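Local coordinates for phosphatidylethanolamine-binding protein, putative (Plasmodium falciparum, PDB 2R77) that probably binds phosphatidylethanolamine and, like relatives in its family, may also regulate protein kinases, at residues I31-P36 with V91-P96; V87-D92 with E183-I188. All blocks are in the same frame, centred on the assembly; numbering follows the deposited sequence.

Contact 1 (I31-P36 with V91-P96); sequences IPHVFP and VDPDYP
The imidazole of His33 turns its NE2 edge to Pro93, whose carbonyl oxygen lies close to the ring plane, while the carboxylate of Asp94 stands oblique to that same corner of the ring. NE2 donates to Pro93 O over 2.8 Å with an N-H...O angle of 162°, nearly straight at the donor; at the acceptor the donor sits above the carbonyl plane. Asp94 OD1 is 3.4 Å from His33 NE2, and the carboxylate plane is turned only 14° from the imidazole plane, although OD1 itself has a salt bridge with Arg146 as its stronger partner. Within 31-36, the Phe35 ring has Val34 CG1 over the centre of one face, 4.0 Å above its plane.

CB of His33 already points at 91-96, and CG anti to the backbone N (chi1 -168°) extends the ring from the end of helix 30-33 to the Pro93 carbonyl. Alongside the polar bond, His33 CD2 packs on Pro93 CB at 3.8 Å. Histidine suits the place, offering a nitrogen to the carbonyl and an apolar C-H to the proline ring.

Pro93 belongs to the Asp-Pro-Asp sequence characteristic of phosphatidylethanolamine-binding proteins, which in relatives lines the ligand pocket. The chain turns a corner at Pro93 and Asp94, within the broken strand 84-95, and Asp92 OD1 accepts from Asp94 N at 2.8 Å, forming an Asx turn. The other oxygen of Asp92, OD2, meets Lys172 and His145. Proline, lacking an N-H and limited in phi, fits this bend, and its ring gives Val34 an apolar surface: Val34 CG2 lies 3.8 Å from Pro93 CB and 3.9 Å from Pro93 CG. Val34 also rests on Ile150 of strand 148-155, so its branched side chain touches both the proline and the sheet.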
# COMPACT_ATOMS: atom_id res chain seq x y z
N ILE A 31 -7.09 11.07 3.58
CA ILE A 31 -8.53 11.18 3.89
C ILE A 31 -9.00 12.41 3.13
O ILE A 31 -8.43 13.48 3.36
CB ILE A 31 -8.79 11.41 5.40
CG1 ILE A 31 -8.24 10.26 6.24
CG2 ILE A 31 -10.30 11.64 5.67
CD1 ILE A 31 -8.05 10.66 7.71
N PRO A 32 -10.04 12.29 2.27
CA PRO A 32 -10.92 11.13 2.05
C PRO A 32 -10.61 10.26 0.84
O PRO A 32 -11.41 9.38 0.53
CB PRO A 32 -12.27 11.79 1.75
CG PRO A 32 -11.87 13.04 0.98
CD PRO A 32 -10.49 13.46 1.48
N HIS A 33 -9.50 10.53 0.14
CA HIS A 33 -9.25 9.85 -1.13
C HIS A 33 -9.02 8.35 -0.99
O HIS A 33 -9.55 7.56 -1.78
CB HIS A 33 -8.11 10.46 -1.91
CG HIS A 33 -8.03 9.96 -3.32
ND1 HIS A 33 -9.01 10.20 -4.25
CD2 HIS A 33 -7.10 9.20 -3.94
CE1 HIS A 33 -8.69 9.61 -5.39
NE2 HIS A 33 -7.53 9.01 -5.23
N VAL A 34 -8.23 7.98 0.01
CA VAL A 34 -7.82 6.60 0.22
C VAL A 34 -8.62 6.00 1.38
O VAL A 34 -9.21 4.92 1.23
CB VAL A 34 -6.31 6.49 0.50
CG1 VAL A 34 -5.94 5.04 0.80
CG2 VAL A 34 -5.49 7.05 -0.69
N PHE A 35 -8.63 6.71 2.51
CA PHE A 35 -9.50 6.37 3.65
C PHE A 35 -10.66 7.36 3.70
O PHE A 35 -10.42 8.58 3.75
CB PHE A 35 -8.71 6.44 4.96
CG PHE A 35 -7.42 5.63 4.94
CD1 PHE A 35 -7.44 4.27 4.61
CD2 PHE A 35 -6.21 6.25 5.21
CE1 PHE A 35 -6.23 3.51 4.58
CE2 PHE A 35 -5.00 5.51 5.19
CZ PHE A 35 -5.02 4.14 4.87
N PRO A 36 -11.90 6.87 3.70
CA PRO A 36 -12.99 7.83 3.45
C PRO A 36 -13.24 8.78 4.63
O PRO A 36 -13.81 9.87 4.44
CB PRO A 36 -14.20 6.94 3.13
CG PRO A 36 -13.90 5.61 3.72
CD PRO A 36 -12.40 5.49 3.89
N VAL A 91 -0.37 0.32 -3.40
CA VAL A 91 -1.41 0.74 -4.35
C VAL A 91 -1.20 2.16 -4.81
O VAL A 91 -0.77 3.03 -4.04
CB VAL A 91 -2.86 0.64 -3.78
CG1 VAL A 91 -3.20 -0.79 -3.37
CG2 VAL A 91 -3.09 1.63 -2.62
N ASP A 92 -1.50 2.38 -6.09
CA ASP A 92 -1.54 3.73 -6.66
C ASP A 92 -3.01 4.18 -6.68
O ASP A 92 -3.78 3.67 -7.45
CB ASP A 92 -0.98 3.71 -8.09
CG ASP A 92 -0.99 5.08 -8.74
OD1 ASP A 92 -1.47 6.06 -8.10
OD2 ASP A 92 -0.52 5.16 -9.89
N PRO A 93 -3.39 5.12 -5.81
CA PRO A 93 -4.81 5.52 -5.77
C PRO A 93 -5.12 6.62 -6.80
O PRO A 93 -6.25 7.16 -6.82
CB PRO A 93 -4.96 6.08 -4.35
CG PRO A 93 -3.64 6.76 -4.15
CD PRO A 93 -2.59 5.86 -4.82
N ASP A 94 -4.13 6.93 -7.65
CA ASP A 94 -4.24 8.05 -8.60
C ASP A 94 -4.13 7.59 -10.05
O ASP A 94 -3.43 8.18 -10.89
CB ASP A 94 -3.22 9.14 -8.24
CG ASP A 94 -3.56 9.83 -6.93
OD1 ASP A 94 -4.74 10.26 -6.78
OD2 ASP A 94 -2.68 9.97 -6.06
N TYR A 95 -4.87 6.52 -10.33
CA TYR A 95 -4.80 5.90 -11.65
C TYR A 95 -6.11 6.16 -12.42
O TYR A 95 -7.18 5.80 -11.94
CB TYR A 95 -4.56 4.40 -11.52
CG TYR A 95 -4.65 3.70 -12.83
CD1 TYR A 95 -3.61 3.79 -13.75
CD2 TYR A 95 -5.78 2.97 -13.17
CE1 TYR A 95 -3.69 3.15 -15.00
CE2 TYR A 95 -5.89 2.34 -14.41
CZ TYR A 95 -4.81 2.43 -15.33
OH TYR A 95 -4.88 1.80 -16.57
N PRO A 96 -6.01 6.72 -13.64
CA PRO A 96 -4.81 7.05 -14.41
C PRO A 96 -4.07 8.34 -14.01
O PRO A 96 -2.87 8.48 -14.33
CB PRO A 96 -5.34 7.22 -15.84
CG PRO A 96 -6.72 7.71 -15.67
CD PRO A 96 -7.24 7.05 -14.39

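Contact 2 (V87-D92 with E183-I188); sequences VLFMVD and ESVHNI
The helix that begins at Val185 is laid against the central strand, 84-95, of the five-stranded antiparallel sheet of this phosphatidylethanolamine-binding protein fold. Val185 and Phe89 approach from opposite directions, and Val185 CG1 stands over one face of the Phe89 ring, 3.9 Å from its centroid and 8° off the normal, a CH-pi contact. This methyl is anti to the backbone N (chi1 178°), whereas the second branch, CG2, lies beside that N and meets Phe89 CD1 at 4.0 Å; its approach to Val91 CG1 holds for one of two conformers of Val91 and is less certain. One turn further on, Ile188 CG2 touches Phe89 CZ at 4.2 Å, in an oblique approach.

Ser184 occupies the N-cap position, its OG accepting from Asn187 N at 3.1 Å, and Val185 N is bonded to Glu105 OE1, so the start of the helix is supplied with acceptors. Serine suits a position where a short hydroxyl can reach a backbone N-H.

These bonds lie outside the interface, across which no hydrogen bond forms: valine and isoleucine supply branched methyl surface and phenylalanine a broad flat face, so helix and sheet adhere by burial of apolar groups.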
# COMPACT_ATOMS: atom_id res chain seq x y z
N VAL A 87 -1.09 -7.99 6.34
CA VAL A 87 -1.16 -7.97 4.89
C VAL A 87 -0.64 -6.59 4.49
O VAL A 87 -1.06 -5.59 5.06
CB VAL A 87 -2.58 -8.14 4.37
CG1 VAL A 87 -2.58 -8.13 2.83
CG2 VAL A 87 -3.18 -9.44 4.91
N LEU A 88 0.29 -6.58 3.55
CA LEU A 88 0.83 -5.34 2.99
C LEU A 88 0.33 -5.17 1.56
O LEU A 88 0.45 -6.09 0.75
CB LEU A 88 2.38 -5.34 2.99
CG LEU A 88 3.13 -4.11 2.46
CD1 LEU A 88 4.57 -4.04 2.94
CD2 LEU A 88 3.11 -4.15 0.94
N PHE A 89 -0.22 -3.99 1.29
CA PHE A 89 -0.64 -3.63 -0.08
C PHE A 89 0.25 -2.45 -0.52
O PHE A 89 0.45 -1.50 0.24
CB PHE A 89 -2.06 -3.05 -0.08
CG PHE A 89 -3.16 -4.02 0.33
CD1 PHE A 89 -3.96 -4.63 -0.65
CD2 PHE A 89 -3.43 -4.28 1.68
CE1 PHE A 89 -5.00 -5.49 -0.30
CE2 PHE A 89 -4.48 -5.16 2.04
CZ PHE A 89 -5.25 -5.77 1.03
N MET A 90 0.74 -2.47 -1.76
CA MET A 90 1.18 -1.21 -2.37
C MET A 90 0.19 -0.90 -3.45
O MET A 90 -0.06 -1.74 -4.32
CB MET A 90 2.58 -1.28 -3.00
CG MET A 90 3.06 0.15 -3.40
SD MET A 90 4.75 0.23 -4.07
CE MET A 90 4.51 0.17 -5.85
N VAL A 91 -0.37 0.32 -3.40
CA VAL A 91 -1.41 0.74 -4.35
C VAL A 91 -1.20 2.16 -4.81
O VAL A 91 -0.77 3.03 -4.04
CB VAL A 91 -2.86 0.64 -3.78
CG1 VAL A 91 -3.20 -0.79 -3.37
CG2 VAL A 91 -3.09 1.63 -2.62
N ASP A 92 -1.50 2.38 -6.09
CA ASP A 92 -1.54 3.73 -6.66
C ASP A 92 -3.01 4.18 -6.68
O ASP A 92 -3.78 3.67 -7.45
CB ASP A 92 -0.98 3.71 -8.09
CG ASP A 92 -0.99 5.08 -8.74
OD1 ASP A 92 -1.47 6.06 -8.10
OD2 ASP A 92 -0.52 5.16 -9.89
N GLU A 183 -12.76 -3.00 -6.17
CA GLU A 183 -12.90 -2.71 -4.75
C GLU A 183 -11.67 -1.96 -4.26
O GLU A 183 -10.52 -2.43 -4.44
CB GLU A 183 -13.08 -3.98 -3.91
CG GLU A 183 -14.26 -4.86 -4.31
CD GLU A 183 -15.62 -4.31 -3.93
OE1 GLU A 183 -15.71 -3.29 -3.20
OE2 GLU A 183 -16.61 -4.90 -4.38
N SER A 184 -11.89 -0.80 -3.66
CA SER A 184 -10.80 -0.06 -3.03
C SER A 184 -10.20 -0.88 -1.88
O SER A 184 -10.89 -1.71 -1.30
CB SER A 184 -11.33 1.25 -2.45
OG SER A 184 -12.24 0.96 -1.39
N VAL A 185 -8.95 -0.61 -1.51
CA VAL A 185 -8.38 -1.31 -0.36
C VAL A 185 -9.25 -1.14 0.91
O VAL A 185 -9.42 -2.10 1.66
CB VAL A 185 -6.89 -0.94 -0.08
CG1 VAL A 185 -6.39 -1.67 1.17
CG2 VAL A 185 -6.05 -1.30 -1.28
N HIS A 186 -9.79 0.07 1.13
CA HIS A 186 -10.75 0.26 2.22
C HIS A 186 -11.85 -0.81 2.17
O HIS A 186 -12.12 -1.50 3.17
CB HIS A 186 -11.38 1.64 2.13
CG HIS A 186 -12.56 1.82 3.04
ND1 HIS A 186 -12.43 2.10 4.38
CD2 HIS A 186 -13.89 1.77 2.79
CE1 HIS A 186 -13.63 2.21 4.92
NE2 HIS A 186 -14.53 2.01 3.98
N ASN A 187 -12.45 -0.98 1.00
CA ASN A 187 -13.50 -1.99 0.81
C ASN A 187 -13.05 -3.46 0.84
O ASN A 187 -13.74 -4.33 1.42
CB ASN A 187 -14.32 -1.68 -0.43
CG ASN A 187 -15.29 -0.54 -0.20
OD1 ASN A 187 -15.77 -0.31 0.93
ND2 ASN A 187 -15.61 0.17 -1.26
N ILE A 188 -11.89 -3.73 0.26
CA ILE A 188 -11.26 -5.05 0.44
C ILE A 188 -11.09 -5.38 1.93
O ILE A 188 -11.40 -6.51 2.35
CB ILE A 188 -9.92 -5.16 -0.29
CG1 ILE A 188 -10.13 -4.98 -1.78
CG2 ILE A 188 -9.22 -6.50 0.03
CD1 ILE A 188 -8.79 -4.82 -2.54

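How the contacts relate
Contacts 1 and 2 share Val91 and Asp92 on strand 84-95, and their centres lie 9 Å apart. Contact 2 covers the strand itself with a helix, whereas contact 1 lies at the corner the chain turns at Pro93 and Asp94. Their other segments also touch, by packing: Pro36 CD lies 3.4 Å from His186 ND1, and Val34 O 4.0 Å from His186 CB. Glu105 joins the two as well, touching Pro93 in one and accepting from the helix start in the other. The polar cluster around Asp92, with His145 and Lys172, is consistent with the ligand pocket of relatives and adjoins contact 1, while contact 2 is apolar core.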